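Local atomic coordinates of ankyrin repeat domain protein (Legionella pneumophila subsp. pneumophila, PDB entry 6MCA), a protein that acts as a Legionella effector that interacts with LARP7 of the host 7SK snRNP complex, and that combines ankyrin repeats with a probably cysteine protease-like region. Residues A[103-108]-A[137-142]; A[290-295]-A[335-340]; A[358-363]-A[374-379]. One frame throughout, in Å; residues are numbered along the deposited sequence.

Contact 1: residues A[103-108]-A[137-142]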
loop_
_atom_site.group_PDB
_atom_site.type_symbol
_atom_site.label_atom_id
_atom_site.label_comp_id
_atom_site.label_asym_id
_atom_site.label_seq_id
_atom_site.Cartn_x
_atom_site.Cartn_y
_atom_site.Cartn_z
ATOM N N MET A 103 -20.068 9.655 11.182
ATOM C CA MET A 103 -19.419 10.789 10.532
ATOM C C MET A 103 -19.507 10.681 9.015
ATOM O O MET A 103 -19.736 11.683 8.326
ATOM C CB MET A 103 -17.962 10.889 10.982
ATOM C CG MET A 103 -17.215 12.088 10.419
ATOM S SD MET A 103 -17.639 13.636 11.241
ATOM C CE MET A 103 -17.076 13.295 12.907
ATOM N N THR A 104 -19.330 9.471 8.476
ATOM C CA THR A 104 -19.445 9.278 7.034
ATOM C C THR A 104 -20.850 9.610 6.547
ATOM O O THR A 104 -21.018 10.264 5.512
ATOM C CB THR A 104 -19.078 7.841 6.662
ATOM O OG1 THR A 104 -17.748 7.552 7.109
ATOM C CG2 THR A 104 -19.156 7.638 5.154
ATOM N N LYS A 105 -21.871 9.173 7.288
ATOM C CA LYS A 105 -23.247 9.470 6.907
ATOM C C LYS A 105 -23.532 10.964 6.988
ATOM O O LYS A 105 -24.193 11.524 6.105
ATOM C CB LYS A 105 -24.215 8.687 7.794
ATOM C CG LYS A 105 -25.661 8.718 7.327
ATOM C CD LYS A 105 -26.577 8.045 8.337
ATOM C CE LYS A 105 -28.031 8.104 7.897
ATOM N NZ LYS A 105 -28.949 7.595 8.954
ATOM N N LEU A 106 -23.035 11.627 8.036
ATOM C CA LEU A 106 -23.211 13.071 8.154
ATOM C C LEU A 106 -22.571 13.798 6.979
ATOM O O LEU A 106 -23.173 14.705 6.392
ATOM C CB LEU A 106 -22.622 13.565 9.475
ATOM C CG LEU A 106 -22.495 15.085 9.611
ATOM C CD1 LEU A 106 -23.866 15.748 9.617
ATOM C CD2 LEU A 106 -21.705 15.458 10.855
ATOM N N LEU A 107 -21.346 13.407 6.617
ATOM C CA LEU A 107 -20.660 14.066 5.511
ATOM C C LEU A 107 -21.377 13.819 4.188
ATOM O O LEU A 107 -21.564 14.749 3.394
ATOM C CB LEU A 107 -19.209 13.590 5.436
ATOM C CG LEU A 107 -18.315 14.024 6.599
ATOM C CD1 LEU A 107 -16.932 13.409 6.473
ATOM C CD2 LEU A 107 -18.227 15.541 6.671
ATOM N N LEU A 108 -21.791 12.574 3.936
ATOM C CA LEU A 108 -22.483 12.260 2.690
ATOM C C LEU A 108 -23.830 12.965 2.599
ATOM O O LEU A 108 -24.271 13.314 1.498
ATOM C CB LEU A 108 -22.669 10.749 2.559
ATOM C CG LEU A 108 -21.419 9.922 2.252
ATOM C CD1 LEU A 108 -21.717 8.437 2.379
ATOM C CD2 LEU A 108 -20.888 10.250 0.865
ATOM N N LYS A 137 -18.835 0.394 3.143
ATOM C CA LYS A 137 -18.873 0.222 1.695
ATOM C C LYS A 137 -20.293 0.360 1.163
ATOM O O LYS A 137 -20.517 1.009 0.137
ATOM C CB LYS A 137 -18.294 -1.137 1.306
ATOM C CG LYS A 137 -16.778 -1.202 1.313
ATOM C CD LYS A 137 -16.276 -2.191 0.274
ATOM C CE LYS A 137 -16.849 -3.580 0.499
ATOM N NZ LYS A 137 -16.470 -4.130 1.827
ATOM N N GLN A 138 -21.267 -0.240 1.851
ATOM C CA GLN A 138 -22.652 -0.140 1.404
ATOM C C GLN A 138 -23.191 1.272 1.595
ATOM O O GLN A 138 -23.972 1.761 0.769
ATOM C CB GLN A 138 -23.517 -1.156 2.149
ATOM C CG GLN A 138 -23.250 -2.592 1.739
ATOM C CD GLN A 138 -23.895 -3.595 2.672
ATOM O OE1 GLN A 138 -24.486 -3.225 3.687
ATOM N NE2 GLN A 138 -23.780 -4.874 2.334
ATOM N N LEU A 139 -22.785 1.941 2.678
ATOM C CA LEU A 139 -23.168 3.338 2.861
ATOM C C LEU A 139 -22.639 4.202 1.722
ATOM O O LEU A 139 -23.344 5.089 1.227
ATOM C CB LEU A 139 -22.660 3.852 4.208
ATOM C CG LEU A 139 -22.939 5.321 4.539
ATOM C CD1 LEU A 139 -24.409 5.666 4.324
ATOM C CD2 LEU A 139 -22.513 5.639 5.964
ATOM N N LEU A 140 -21.402 3.952 1.287
ATOM C CA LEU A 140 -20.847 4.713 0.171
ATOM C C LEU A 140 -21.532 4.351 -1.143
ATOM O O LEU A 140 -21.753 5.223 -1.993
ATOM C CB LEU A 140 -19.339 4.482 0.081
ATOM C CG LEU A 140 -18.515 5.077 1.227
ATOM C CD1 LEU A 140 -17.100 4.517 1.227
ATOM C CD2 LEU A 140 -18.495 6.595 1.140
ATOM N N TYR A 141 -21.869 3.071 -1.331
ATOM C CA TYR A 141 -22.618 2.655 -2.514
ATOM C C TYR A 141 -23.947 3.392 -2.604
ATOM O O TYR A 141 -24.334 3.877 -3.673
ATOM C CB TYR A 141 -22.873 1.146 -2.486
ATOM C CG TYR A 141 -21.648 0.262 -2.538
ATOM C CD1 TYR A 141 -20.464 0.701 -3.113
ATOM C CD2 TYR A 141 -21.686 -1.025 -2.014
ATOM C CE1 TYR A 141 -19.348 -0.119 -3.159
ATOM C CE2 TYR A 141 -20.580 -1.848 -2.055
ATOM C CZ TYR A 141 -19.414 -1.392 -2.627
ATOM O OH TYR A 141 -18.313 -2.216 -2.667
ATOM N N HIS A 142 -24.664 3.476 -1.479
ATOM C CA HIS A 142 -25.983 4.097 -1.469
ATOM C C HIS A 142 -25.923 5.563 -1.882
ATOM O O HIS A 142 -26.904 6.097 -2.413
ATOM C CB HIS A 142 -26.606 3.955 -0.079
ATOM C CG HIS A 142 -27.919 4.656 0.074
ATOM N ND1 HIS A 142 -28.185 5.518 1.118
ATOM C CD2 HIS A 142 -29.044 4.620 -0.679
ATOM C CE1 HIS A 142 -29.416 5.983 0.998
ATOM N NE2 HIS A 142 -29.959 5.454 -0.084
#

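Contact 2: residues A[290-295]-A[335-340]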
loop_
_atom_site.group_PDB
_atom_site.type_symbol
_atom_site.label_atom_id
_atom_site.label_comp_id
_atom_site.label_asym_id
_atom_site.label_seq_id
_atom_site.Cartn_x
_atom_site.Cartn_y
_atom_site.Cartn_z
ATOM N N GLY A 290 23.815 -7.092 5.157
ATOM C CA GLY A 290 22.876 -8.078 4.673
ATOM C C GLY A 290 21.452 -7.577 4.823
ATOM O O GLY A 290 21.177 -6.549 5.444
ATOM N N SER A 291 20.519 -8.333 4.244
ATOM C CA SER A 291 19.145 -7.848 4.162
ATOM C C SER A 291 18.396 -8.000 5.479
ATOM O O SER A 291 17.678 -7.083 5.890
ATOM C CB SER A 291 18.399 -8.573 3.044
ATOM O OG SER A 291 18.784 -8.087 1.771
ATOM N N VAL A 292 18.535 -9.143 6.148
ATOM C CA VAL A 292 17.687 -9.489 7.285
ATOM C C VAL A 292 18.561 -9.976 8.430
ATOM O O VAL A 292 19.228 -11.013 8.309
ATOM C CB VAL A 292 16.650 -10.563 6.920
ATOM C CG1 VAL A 292 16.002 -11.114 8.179
ATOM C CG2 VAL A 292 15.607 -9.992 5.972
ATOM N N ASN A 293 18.516 -9.258 9.554
ATOM C CA ASN A 293 19.263 -9.621 10.754
ATOM C C ASN A 293 18.312 -9.846 11.922
ATOM O O ASN A 293 17.374 -9.070 12.130
ATOM C CB ASN A 293 20.286 -8.540 11.119
ATOM C CG ASN A 293 21.440 -8.478 10.140
ATOM O OD1 ASN A 293 22.393 -9.251 10.240
ATOM N ND2 ASN A 293 21.361 -7.558 9.187
ATOM N N ILE A 294 18.567 -10.903 12.694
ATOM C CA ILE A 294 17.731 -11.298 13.822
ATOM C C ILE A 294 18.591 -11.302 15.078
ATOM O O ILE A 294 19.629 -11.972 15.124
ATOM C CB ILE A 294 17.090 -12.679 13.597
ATOM C CG1 ILE A 294 16.329 -12.709 12.268
ATOM C CG2 ILE A 294 16.170 -13.038 14.757
ATOM C CD1 ILE A 294 15.925 -14.097 11.826
ATOM N N TYR A 295 18.145 -10.568 16.092
ATOM C CA TYR A 295 18.831 -10.398 17.360
ATOM C C TYR A 295 17.955 -10.906 18.496
ATOM O O TYR A 295 16.733 -11.028 18.365
ATOM C CB TYR A 295 19.170 -8.921 17.627
ATOM C CG TYR A 295 19.667 -8.132 16.436
ATOM C CD1 TYR A 295 18.785 -7.656 15.471
ATOM C CD2 TYR A 295 21.015 -7.831 16.295
ATOM C CE1 TYR A 295 19.236 -6.927 14.388
ATOM C CE2 TYR A 295 21.474 -7.099 15.217
ATOM C CZ TYR A 295 20.582 -6.650 14.267
ATOM O OH TYR A 295 21.039 -5.922 13.192
ATOM N N ALA A 335 20.983 -14.426 14.338
ATOM C CA ALA A 335 20.821 -15.114 13.065
ATOM C C ALA A 335 20.679 -14.099 11.941
ATOM O O ALA A 335 20.562 -12.894 12.167
ATOM C CB ALA A 335 19.615 -16.060 13.091
ATOM N N GLN A 336 20.685 -14.608 10.713
ATOM C CA GLN A 336 20.480 -13.780 9.535
ATOM C C GLN A 336 19.712 -14.592 8.506
ATOM O O GLN A 336 19.665 -15.822 8.571
ATOM C CB GLN A 336 21.809 -13.283 8.953
ATOM C CG GLN A 336 22.766 -14.395 8.558
ATOM C CD GLN A 336 24.174 -13.894 8.292
ATOM O OE1 GLN A 336 24.963 -13.704 9.219
ATOM N NE2 GLN A 336 24.498 -13.684 7.022
ATOM N N MET A 337 19.104 -13.890 7.552
ATOM C CA MET A 337 18.348 -14.574 6.511
ATOM C C MET A 337 18.823 -14.114 5.136
ATOM O O MET A 337 18.948 -12.900 4.897
ATOM C CB MET A 337 16.840 -14.340 6.667
ATOM C CG MET A 337 16.191 -15.259 7.695
ATOM S SD MET A 337 14.395 -15.123 7.774
ATOM C CE MET A 337 13.944 -15.554 6.094
ATOM N N PRO A 338 19.096 -15.042 4.214
ATOM C CA PRO A 338 19.585 -14.686 2.864
ATOM C C PRO A 338 18.473 -14.187 1.950
ATOM O O PRO A 338 18.075 -14.824 0.970
ATOM C CB PRO A 338 20.197 -16.006 2.383
ATOM C CG PRO A 338 19.374 -17.053 3.052
ATOM C CD PRO A 338 19.019 -16.500 4.410
ATOM N N ILE A 339 17.949 -13.012 2.274
ATOM C CA ILE A 339 16.943 -12.351 1.452
ATOM C C ILE A 339 17.660 -11.507 0.406
ATOM O O ILE A 339 18.608 -10.781 0.727
ATOM C CB ILE A 339 16.005 -11.492 2.317
ATOM C CG1 ILE A 339 15.121 -12.384 3.194
ATOM C CG2 ILE A 339 15.159 -10.579 1.450
ATOM C CD1 ILE A 339 13.786 -12.740 2.570
ATOM N N SER A 340 17.217 -11.609 -0.845
ATOM C CA SER A 340 17.886 -10.914 -1.936
ATOM C C SER A 340 17.799 -9.402 -1.753
ATOM O O SER A 340 16.804 -8.867 -1.253
ATOM C CB SER A 340 17.273 -11.314 -3.278
ATOM O OG SER A 340 16.040 -10.650 -3.496
HETATM O O HOH W 1 21.117 -11.133 5.796
#

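Contact 3: residues A[358-363]-A[374-379]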
loop_
_atom_site.group_PDB
_atom_site.type_symbol
_atom_site.label_atom_id
_atom_site.label_comp_id
_atom_site.label_asym_id
_atom_site.label_seq_id
_atom_site.Cartn_x
_atom_site.Cartn_y
_atom_site.Cartn_z
ATOM N N VAL A 358 10.379 -13.545 7.331
ATOM C CA VAL A 358 11.129 -13.245 8.548
ATOM C C VAL A 358 10.288 -13.548 9.782
ATOM O O VAL A 358 10.756 -14.193 10.728
ATOM C CB VAL A 358 11.609 -11.784 8.534
ATOM C CG1 VAL A 358 12.261 -11.426 9.859
ATOM C CG2 VAL A 358 12.578 -11.565 7.389
ATOM N N ALA A 359 9.034 -13.084 9.795
ATOM C CA ALA A 359 8.160 -13.352 10.934
ATOM C C ALA A 359 7.871 -14.843 11.066
ATOM O O ALA A 359 7.800 -15.374 12.183
ATOM C CB ALA A 359 6.861 -12.558 10.802
ATOM N N TYR A 360 7.716 -15.539 9.936
ATOM C CA TYR A 360 7.555 -16.989 9.980
ATOM C C TYR A 360 8.753 -17.656 10.649
ATOM O O TYR A 360 8.598 -18.462 11.578
ATOM C CB TYR A 360 7.352 -17.533 8.565
ATOM C CG TYR A 360 6.833 -18.952 8.531
ATOM C CD1 TYR A 360 7.689 -20.028 8.727
ATOM C CD2 TYR A 360 5.489 -19.215 8.306
ATOM C CE1 TYR A 360 7.223 -21.324 8.705
ATOM C CE2 TYR A 360 5.013 -20.510 8.279
ATOM C CZ TYR A 360 5.885 -21.560 8.479
ATOM O OH TYR A 360 5.422 -22.851 8.457
ATOM N N SER A 361 9.963 -17.324 10.188
ATOM C CA SER A 361 11.170 -17.904 10.770
ATOM C C SER A 361 11.268 -17.600 12.259
ATOM O O SER A 361 11.636 -18.472 13.054
ATOM C CB SER A 361 12.409 -17.384 10.041
ATOM O OG SER A 361 12.488 -17.907 8.729
ATOM N N MET A 362 10.945 -16.367 12.654
ATOM C CA MET A 362 11.011 -16.009 14.067
ATOM C C MET A 362 10.015 -16.819 14.884
ATOM O O MET A 362 10.291 -17.177 16.036
ATOM C CB MET A 362 10.765 -14.513 14.244
ATOM C CG MET A 362 11.877 -13.645 13.692
ATOM S SD MET A 362 11.430 -11.904 13.667
ATOM C CE MET A 362 11.401 -11.535 15.419
ATOM N N GLN A 363 8.849 -17.118 14.308
ATOM C CA GLN A 363 7.917 -18.012 14.985
ATOM C C GLN A 363 8.469 -19.427 15.083
ATOM O O GLN A 363 8.162 -20.143 16.043
ATOM C CB GLN A 363 6.573 -18.029 14.263
ATOM C CG GLN A 363 5.755 -16.773 14.448
ATOM C CD GLN A 363 4.436 -16.841 13.714
ATOM O OE1 GLN A 363 3.417 -17.235 14.282
ATOM N NE2 GLN A 363 4.448 -16.466 12.439
ATOM N N ASP A 374 14.692 -22.172 5.241
ATOM C CA ASP A 374 14.328 -22.875 4.013
ATOM C C ASP A 374 12.832 -22.779 3.740
ATOM O O ASP A 374 12.405 -22.304 2.677
ATOM C CB ASP A 374 14.761 -24.340 4.112
ATOM C CG ASP A 374 16.136 -24.583 3.526
ATOM O OD1 ASP A 374 16.650 -23.690 2.819
ATOM O OD2 ASP A 374 16.702 -25.669 3.774
ATOM N N VAL A 375 12.019 -23.246 4.691
ATOM C CA VAL A 375 10.571 -23.251 4.508
ATOM C C VAL A 375 10.047 -21.830 4.361
ATOM O O VAL A 375 9.155 -21.564 3.547
ATOM C CB VAL A 375 9.890 -23.994 5.674
ATOM C CG1 VAL A 375 8.377 -23.866 5.584
ATOM C CG2 VAL A 375 10.301 -25.456 5.681
ATOM N N ALA A 376 10.601 -20.893 5.133
ATOM C CA ALA A 376 10.143 -19.508 5.066
ATOM C C ALA A 376 10.388 -18.912 3.686
ATOM O O ALA A 376 9.500 -18.276 3.105
ATOM C CB ALA A 376 10.836 -18.677 6.145
ATOM N N LEU A 377 11.586 -19.118 3.135
ATOM C CA LEU A 377 11.896 -18.556 1.824
ATOM C C LEU A 377 11.093 -19.238 0.722
ATOM O O LEU A 377 10.636 -18.577 -0.222
ATOM C CB LEU A 377 13.396 -18.662 1.551
ATOM C CG LEU A 377 14.271 -17.776 2.439
ATOM C CD1 LEU A 377 15.738 -17.889 2.054
ATOM C CD2 LEU A 377 13.805 -16.333 2.375
ATOM N N SER A 378 10.904 -20.559 0.822
ATOM C CA SER A 378 10.084 -21.253 -0.166
ATOM C C SER A 378 8.645 -20.747 -0.135
ATOM O O SER A 378 8.034 -20.513 -1.187
ATOM C CB SER A 378 10.134 -22.761 0.079
ATOM O OG SER A 378 9.469 -23.468 -0.953
ATOM N N LEU A 379 8.095 -20.563 1.068
ATOM C CA LEU A 379 6.749 -20.020 1.211
ATOM C C LEU A 379 6.662 -18.610 0.645
ATOM O O LEU A 379 5.673 -18.252 -0.003
ATOM C CB LEU A 379 6.346 -20.031 2.685
ATOM C CG LEU A 379 4.879 -19.799 3.040
ATOM C CD1 LEU A 379 4.035 -20.994 2.631
ATOM C CD2 LEU A 379 4.738 -19.521 4.528
#

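Contact 1: residues A[103-108]-A[137-142]
With chi1 at 178°, Leu-139 throws its CG away from its own backbone nitrogen and across to helix 101-109, where the branch CD2 settles between Thr-104 and Lys-105. Leu-108 answers from the other helix: its chi1 of -72° sets CG opposite the carbonyl carbon and carries CD1 toward Leu-139 and Leu-140. Leu-139 CD2 lies 3.9 Å from Lys-105 CB, so it rests on the root of the lysine, whose extended chain then leads off to solvent. A long amphipathic residue suits this margin, because its aliphatic base packs while its charge stays outside. The same methyl is 4.0 Å from Thr-104 CG2, the two side chains sliding past one another in opposite directions. Leu-108 CD1 is shared, meeting Leu-139 CG at 4.0 Å and Leu-140 CD2 at 3.9 Å; the side chains of Leu-108 and Leu-140 cross at about a right angle. Threonine is apt at position 104 since its two branches divide the work. CG2 joins the apolar seam, while OG1 is bonded to the carbonyl of Asp-100 one turn earlier and brings no unpaired hydroxyl into the buried side. Leu-92 touches both Thr-104 and Leu-108 and extends the apolar layer toward helix 91-97. The helix axes run almost parallel, 8° apart at 10.6 Å, and no hydrogen bond joins them; the gap is spanned by apolar packing, chiefly of leucine side chains. Such side-by-side alignment of helices pointing the same way is characteristic of an ankyrin repeat stack, the family to which this region belongs.

Contact 2: residues A[290-295]-A[335-340]
Val-292 packs along its whole side chain on segment 335-340. Its CB faces Met-337 CB at 3.8 Å, and CG1, opposite the backbone nitrogen at chi1 168°, packs on that same carbon, with the two side chains lying side by side and pointing the same way. CG2, the other branch, reaches Ile-339 CG1 at 3.7 Å. Valine suits the place because its two methyls reach different partners, CG1 Met-337 and CG2 Ile-339. Farther along, Ile-294 and the small Ala-335 form an antiparallel hydrogen-bonded pair, Ile-294 N to Ala-335 O at 2.9 Å and Ala-335 N to Ile-294 O at 2.9 Å. Met-337 N gives a further bond to Val-292 O, tilted 27° from the carbonyl plane. A water accepts from Val-292 N and donates to Met-337 O, 2.9 Å from the latter. An inverse gamma turn centred on Pro-338 puts a kink in the chain, which carries on in much the same direction, and Ile-339 O takes a bond from Ser-291 OG, 2.9 Å long and arriving 46° out of the carbonyl plane. Serine suits this place, since its short hydroxyl ties the residue just before the strand to the carbonyl of Ile-339, the turn's last residue. Strand 331-337 is an outermost strand of a five-stranded antiparallel sheet, and 292-297 lies between it and 276-280. Asn-293 and Gln-336 occupy one face; on the other, Val-292 and Met-337 pack under helix 355-364, while Leu-377 of helix 373-399 covers Met-337 and Ile-339.

Contact 3: residues A[358-363]-A[374-379]
Ser-361 OG is bonded to the carbonyl oxygen of Pro-357, one turn back in its own helix, and it also meets Ala-376 CB of the facing helix at 3.2 Å. The intrahelical bond satisfies a buried hydroxyl without asking anything of the second helix. The methyl packs tightly against it; this is a close van der Waals contact, not a bond. Serine and alanine both suit the spot because they are small: here the CA atoms of Ser-361 and Ala-376 come to 6.0 Å, and the helix axes approach to 8.7 Å. Beside this close point stands Tyr-360. A chi1 of -165°, with CG pointing away from the backbone nitrogen, sends its ring across the groove between the helices. Three groups approach obliquely from one side of the ring plane. Val-375 CG1 lies 4.2 Å from Tyr-360 CE1, and Ala-376 CB is near CD1; Leu-379 CD2 lies 3.9 Å from ring atom CD2 of Tyr-360 and equally near its CE2, the two side chains crossing at about a right angle. A large flat residue fits because it is wide enough to bridge Val-375 and Leu-379, one turn apart on the partner helix. Tyr-217 packs edge-to-face with the Tyr-360 ring, and Tyr-214 touches both this tyrosine and Leu-379, extending the aromatic cluster. Running at 154° to one another and close together in sequence, the segments form an antiparallel helix pair packed on an antiparallel sheet, which helix 355-364 touches through Val-358 and Met-362, and helix 373-399 through Leu-377 on Met-337.

How the contacts relate
The contacts follow one another along the chain without overlap. Contact 1, in the ankyrin region, lies on the opposite side of the chain's centre from the other two, its centre 45 Å from that of contact 2 and 41 Å from that of contact 3. Contacts 2 and 3 are neighbours, with centres 11 Å apart, and share one apolar core: the edge of the five-stranded sheet meets helices 355-364 and 373-399. There Val-292 CG1 touches Val-358 CG2 at 3.5 Å, and Ile-339 CD1 meets Leu-377 CD2 at 3.6 Å. The effector thus keeps its repeat stack well apart from the sheet-and-helix part, probably the protease-like module.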